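Local coordinates for nitrate regulatory protein (Klebsiella oxytoca, PDB 4AKK) that senses nitrate and nitrite and, in response, binds the nasF operon leader RNA at its factor-independent terminator to bring about transcription antitermination, at residues Gly206-Ala211 with Asp217-Gln222; Thr246-Glu251 with Arg294-Leu299. One frame throughout, in Å; residues are numbered along the deposited sequence.

Interaction 1 (Gly206-Ala211 with Asp217-Gln222). With EDO (1,2-ethanediol), chain D.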
loop_
_atom_site.group_PDB
_atom_site.type_symbol
_atom_site.label_atom_id
_atom_site.label_comp_id
_atom_site.label_asym_id
_atom_site.label_seq_id
_atom_site.Cartn_x
_atom_site.Cartn_y
_atom_site.Cartn_z
ATOM N N GLY A 206 25.452 -0.436 14.982
ATOM C CA GLY A 206 25.863 -0.031 16.313
ATOM C C GLY A 206 27.272 -0.500 16.640
ATOM O O GLY A 206 28.038 0.230 17.264
ATOM N N ALA A 207 27.611 -1.716 16.210
ATOM C CA ALA A 207 28.915 -2.307 16.497
ATOM C C ALA A 207 30.019 -1.546 15.775
ATOM O O ALA A 207 31.073 -1.286 16.325
ATOM C CB ALA A 207 28.928 -3.781 16.096
ATOM N N LEU A 208 29.760 -1.201 14.525
ATOM C CA LEU A 208 30.650 -0.353 13.768
ATOM C C LEU A 208 30.929 0.945 14.530
ATOM O O LEU A 208 32.077 1.300 14.782
ATOM C CB LEU A 208 30.015 -0.044 12.412
ATOM C CG LEU A 208 30.734 0.992 11.560
ATOM C CD1 LEU A 208 32.140 0.524 11.255
ATOM C CD2 LEU A 208 29.954 1.269 10.274
ATOM N N GLY A 209 29.870 1.645 14.915
ATOM C CA GLY A 209 30.009 2.892 15.638
ATOM C C GLY A 209 30.787 2.750 16.937
ATOM O O GLY A 209 31.657 3.565 17.238
ATOM N N PHE A 210 30.467 1.722 17.718
ATOM C CA PHE A 210 31.140 1.522 18.998
ATOM C C PHE A 210 32.576 1.044 18.805
ATOM O O PHE A 210 33.447 1.322 19.623
ATOM C CB PHE A 210 30.358 0.550 19.896
ATOM C CG PHE A 210 29.083 1.133 20.460
ATOM C CD1 PHE A 210 29.115 2.259 21.273
ATOM C CD2 PHE A 210 27.850 0.549 20.184
ATOM C CE1 PHE A 210 27.938 2.796 21.795
ATOM C CE2 PHE A 210 26.676 1.073 20.708
ATOM C CZ PHE A 210 26.719 2.203 21.508
ATOM N N ALA A 211 32.824 0.320 17.723
ATOM C CA ALA A 211 34.171 -0.138 17.443
ATOM C C ALA A 211 35.070 1.043 17.058
ATOM O O ALA A 211 36.255 1.072 17.413
ATOM C CB ALA A 211 34.166 -1.198 16.360
ATOM N N ASP A 217 27.230 11.615 11.974
ATOM C CA ASP A 217 25.829 11.993 11.802
ATOM C C ASP A 217 25.151 11.023 10.839
ATOM O O ASP A 217 23.979 10.693 10.990
ATOM C CB ASP A 217 25.710 13.434 11.297
ATOM C CG ASP A 217 26.048 14.463 12.373
ATOM O OD1 ASP A 217 26.439 14.060 13.490
ATOM O OD2 ASP A 217 25.922 15.677 12.106
ATOM N N GLU A 218 25.924 10.549 9.876
ATOM C CA GLU A 218 25.470 9.587 8.879
ATOM C C GLU A 218 25.133 8.215 9.484
ATOM O O GLU A 218 24.025 7.708 9.325
ATOM C CB GLU A 218 26.569 9.430 7.820
ATOM C CG GLU A 218 26.316 8.340 6.804
ATOM C CD GLU A 218 25.143 8.658 5.916
ATOM O OE1 GLU A 218 25.027 9.832 5.508
ATOM O OE2 GLU A 218 24.341 7.746 5.623
ATOM N N LEU A 219 26.109 7.617 10.164
ATOM C CA LEU A 219 25.933 6.314 10.803
ATOM C C LEU A 219 24.799 6.367 11.818
ATOM O O LEU A 219 23.957 5.470 11.880
ATOM C CB LEU A 219 27.241 5.856 11.467
ATOM C CG LEU A 219 27.253 4.454 12.080
ATOM C CD1 LEU A 219 26.925 3.409 11.026
ATOM C CD2 LEU A 219 28.608 4.147 12.745
ATOM N N ARG A 220 24.765 7.438 12.597
ATOM C CA ARG A 220 23.685 7.636 13.540
ATOM C C ARG A 220 22.289 7.672 12.882
ATOM O O ARG A 220 21.319 7.130 13.429
ATOM C CB ARG A 220 23.932 8.897 14.381
ATOM C CG ARG A 220 22.749 9.231 15.294
ATOM C CD ARG A 220 23.033 10.421 16.198
ATOM N NE ARG A 220 22.971 11.684 15.481
ATOM C CZ ARG A 220 23.069 12.877 16.063
ATOM N NH1 ARG A 220 23.249 12.963 17.374
ATOM N NH2 ARG A 220 22.996 13.984 15.332
ATOM N N GLN A 221 22.166 8.322 11.725
ATOM C CA GLN A 221 20.855 8.373 11.067
ATOM C C GLN A 221 20.469 6.969 10.580
ATOM O O GLN A 221 19.340 6.525 10.775
ATOM C CB GLN A 221 20.826 9.403 9.920
ATOM C CG GLN A 221 19.420 9.687 9.367
ATOM C CD GLN A 221 18.478 10.338 10.380
ATOM O OE1 GLN A 221 18.761 11.411 10.920
ATOM N NE2 GLN A 221 17.345 9.690 10.633
ATOM N N GLN A 222 21.425 6.262 9.982
ATOM C CA GLN A 222 21.187 4.900 9.522
ATOM C C GLN A 222 20.786 3.988 10.687
ATOM O O GLN A 222 19.936 3.111 10.541
ATOM C CB GLN A 222 22.435 4.342 8.841
ATOM C CG GLN A 222 22.841 5.073 7.562
ATOM C CD GLN A 222 24.094 4.470 6.938
ATOM O OE1 GLN A 222 24.568 3.423 7.372
ATOM N NE2 GLN A 222 24.638 5.131 5.923
HETATM C C1 EDO D . 26.832 12.949 17.423
HETATM O O1 EDO D . 26.686 11.805 18.278
HETATM C C2 EDO D . 26.149 12.685 16.086
HETATM O O2 EDO D . 26.926 11.788 15.285
#

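Interaction 2 (Thr246-Glu251 with Arg294-Leu299)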
loop_
_atom_site.group_PDB
_atom_site.type_symbol
_atom_site.label_atom_id
_atom_site.label_comp_id
_atom_site.label_asym_id
_atom_site.label_seq_id
_atom_site.Cartn_x
_atom_site.Cartn_y
_atom_site.Cartn_z
ATOM N N THR A 246 1.668 -14.107 19.722
ATOM C CA THR A 246 1.970 -12.811 20.316
ATOM C C THR A 246 2.314 -12.969 21.799
ATOM O O THR A 246 3.130 -12.224 22.346
ATOM C CB THR A 246 0.805 -11.817 20.128
ATOM O OG1 THR A 246 -0.355 -12.287 20.830
ATOM C CG2 THR A 246 0.470 -11.671 18.647
ATOM N N ALA A 247 1.696 -13.957 22.440
ATOM C CA ALA A 247 1.994 -14.271 23.832
ATOM C C ALA A 247 3.453 -14.695 23.981
ATOM O O ALA A 247 4.199 -14.136 24.789
ATOM C CB ALA A 247 1.067 -15.370 24.337
ATOM N N LEU A 248 3.854 -15.689 23.193
ATOM C CA LEU A 248 5.227 -16.182 23.235
ATOM C C LEU A 248 6.233 -15.060 23.005
ATOM O O LEU A 248 7.284 -15.013 23.645
ATOM C CB LEU A 248 5.438 -17.279 22.190
ATOM C CG LEU A 248 6.865 -17.815 22.172
ATOM C CD1 LEU A 248 7.134 -18.580 23.457
ATOM C CD2 LEU A 248 7.106 -18.692 20.956
ATOM N N PHE A 249 5.900 -14.166 22.077
ATOM C CA PHE A 249 6.735 -13.022 21.723
ATOM C C PHE A 249 6.863 -12.062 22.902
ATOM O O PHE A 249 7.944 -11.567 23.200
ATOM C CB PHE A 249 6.113 -12.299 20.515
ATOM C CG PHE A 249 6.876 -11.083 20.049
ATOM C CD1 PHE A 249 8.178 -11.196 19.580
ATOM C CD2 PHE A 249 6.271 -9.833 20.034
ATOM C CE1 PHE A 249 8.874 -10.080 19.128
ATOM C CE2 PHE A 249 6.952 -8.713 19.587
ATOM C CZ PHE A 249 8.264 -8.835 19.131
ATOM N N ALA A 250 5.749 -11.796 23.570
ATOM C CA ALA A 250 5.741 -10.828 24.659
ATOM C C ALA A 250 6.559 -11.341 25.832
ATOM O O ALA A 250 7.186 -10.565 26.553
ATOM C CB ALA A 250 4.312 -10.530 25.091
ATOM N N GLU A 251 6.549 -12.659 26.010
ATOM C CA GLU A 251 7.271 -13.293 27.107
ATOM C C GLU A 251 8.751 -13.536 26.778
ATOM O O GLU A 251 9.627 -13.254 27.597
ATOM C CB GLU A 251 6.585 -14.608 27.498
ATOM C CG GLU A 251 5.099 -14.454 27.856
ATOM C CD GLU A 251 4.399 -15.788 28.120
ATOM O OE1 GLU A 251 4.620 -16.750 27.350
ATOM O OE2 GLU A 251 3.618 -15.872 29.097
ATOM N N ARG A 294 14.656 -15.531 17.029
ATOM C CA ARG A 294 14.723 -16.753 16.225
ATOM C C ARG A 294 13.835 -17.853 16.818
ATOM O O ARG A 294 13.135 -18.554 16.090
ATOM C CB ARG A 294 16.174 -17.240 16.087
ATOM C CG ARG A 294 16.326 -18.543 15.290
ATOM C CD ARG A 294 15.703 -18.431 13.897
ATOM N NE ARG A 294 15.776 -19.681 13.131
ATOM C CZ ARG A 294 15.163 -19.878 11.965
ATOM N NH1 ARG A 294 14.455 -18.899 11.424
ATOM N NH2 ARG A 294 15.266 -21.044 11.330
ATOM N N GLY A 295 13.852 -17.989 18.141
ATOM C CA GLY A 295 13.017 -18.975 18.814
ATOM C C GLY A 295 11.561 -18.806 18.436
ATOM O O GLY A 295 10.885 -19.760 18.044
ATOM N N VAL A 296 11.077 -17.574 18.525
ATOM C CA VAL A 296 9.706 -17.286 18.152
ATOM C C VAL A 296 9.456 -17.530 16.664
ATOM O O VAL A 296 8.420 -18.073 16.281
ATOM C CB VAL A 296 9.315 -15.846 18.515
ATOM C CG1 VAL A 296 7.982 -15.520 17.920
ATOM C CG2 VAL A 296 9.274 -15.674 20.028
ATOM N N GLU A 297 10.408 -17.132 15.826
ATOM C CA GLU A 297 10.258 -17.286 14.388
ATOM C C GLU A 297 10.121 -18.762 13.997
ATOM O O GLU A 297 9.358 -19.112 13.089
ATOM C CB GLU A 297 11.461 -16.653 13.679
ATOM C CG GLU A 297 11.460 -16.786 12.172
ATOM C CD GLU A 297 12.757 -16.267 11.544
ATOM O OE1 GLU A 297 13.815 -16.258 12.227
ATOM O OE2 GLU A 297 12.716 -15.873 10.361
ATOM N N GLU A 298 10.875 -19.626 14.671
ATOM C CA GLU A 298 10.780 -21.061 14.420
ATOM C C GLU A 298 9.384 -21.584 14.772
ATOM O O GLU A 298 8.866 -22.490 14.115
ATOM C CB GLU A 298 11.863 -21.823 15.193
ATOM C CG GLU A 298 13.273 -21.485 14.732
ATOM C CD GLU A 298 14.343 -22.291 15.441
ATOM O OE1 GLU A 298 14.183 -22.567 16.649
ATOM O OE2 GLU A 298 15.352 -22.638 14.790
ATOM N N LEU A 299 8.767 -20.998 15.792
ATOM C CA LEU A 299 7.425 -21.407 16.181
ATOM C C LEU A 299 6.432 -21.022 15.094
ATOM O O LEU A 299 5.512 -21.781 14.766
ATOM C CB LEU A 299 7.011 -20.765 17.508
ATOM C CG LEU A 299 5.499 -20.851 17.788
ATOM C CD1 LEU A 299 5.060 -22.281 18.107
ATOM C CD2 LEU A 299 5.054 -19.903 18.899
#

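Interaction 1 (Gly206-Ala211 with Asp217-Gln222)
At a helical hairpin of the NIT nitrate-sensing region, where helix 180-212 ends and helix 217-240 begins after a short turn, L219 reaches back from the second helix to L208 and G209 of the first. Its CG lies anti to the backbone N (chi1 -175°), which carries both methyls across the gap. L219 CD2 settles on the bare backbone of G209, 3.5 Å from G209 CA and 3.5 Å from G209 N. Glycine suits this place: with no side chain in between, G209 lets the methyl come down on its backbone. The other branch, L219 CD1, meets L208 CD2 at 3.8 Å, the two leucine side chains crossing at a slant. No hydrogen bond joins the segments, so this side of the hairpin is held by apolar packing, and L205 and R212 of helix 180-212 also touch L219.

Residues 217-222 form the first turns of their helix, and their polar side chains bond within the helix or to other parts of the chain. Q222 NE2 donates to E218 OE2 at 2.6 Å, one turn back; E218 OE2 accepts through its anti lone pair and sits somewhat out of the Q222 amide plane. E218 OE1 makes a salt bridge to R367 of helix 360-380, within the ANTAR region. R220 likewise pairs with E386 and makes a cation-pi contact with W389. A 1,2-ethanediol molecule, probably from the crystallisation liquor, lies over the centre of one face of the R220 guanidinium, its C2 3.1 Å from R220 CZ, rather short for two carbons. D217 OD1 is 3.9 Å from R220 NH2, a long ion pair well out of the guanidinium plane, which probably acts through charge alone.

Interaction 2 (Thr246-Glu251 with Arg294-Leu299)
Apolar packing joins the two helices, with L248 of the short helix 243-252 set against V296 and L299 of the long helix 277-312. L248 CG stands anti to the backbone N (chi1 179°), sending the branch that ends in CD2 over the neighbouring helix. L248 CD2 lies 3.8 Å from V296 CG2, and the leucine and valine side chains slide past each other in opposite directions. L299 comes to the same methyl, its CB 4.0 Å from L248 CD2; the modelled approach of the two CD2 methyls is too short to be trusted. V296 CG2 also rests against the backbone of F249, the residue after L248, 4.0 Å from F249 CA. A beta-branched valine fits here: its short side chain puts a methyl close to the opposing backbone, while the longer L248 reaches out to the side chains of V296 and L299.

The pair belongs to the all-helical NIT bundle, and the two short segments run nearly antiparallel, at 171°, with axes 9.9 Å apart. V296 also touches F192 of helix 180-212, so its side chain is shared between two neighbouring helices. The ring of F249 meets F237 edge-to-face, tying helix 243-252 to the helix before it.

Charged interactions gather around R294, one turn before E297 and E298. R294 NH1 donates to E297 OE1 at 2.8 Å in a fairly straight bond (159°). The carboxylate oxygen is in the guanidinium plane, yet the donor comes from above the carboxylate plane. R294 NE pairs with E298 OE2 at 3.4 Å, and the methylene E298 CG lies over one guanidinium face, offset toward its rim. Arginine's several N-H groups allow it to serve both acids at once, while S67 hydrogen-bonds both R294 NH1 and E297 OE2.

Overall arrangement
Interactions 1 and 2 lie within the same NIT region but do not touch: their centres are 29 Å apart and their nearest atoms about 19 Å. They come in series along the chain, the 206-211/217-222 hairpin closing before the 246-251/294-299 pair opens, and helix 217-240 leads directly to helix 243-252. Helix 277-312 runs past both, packing on 206-211 through W282, T278 and A279 and supplying 294-299 to interaction 2. Helix 180-212 is shared likewise, through F192 at the second contact. Interaction 1 also adjoins helix 360-380 of the ANTAR region, consistent with a place where the nitrate receptor meets the RNA-binding effector.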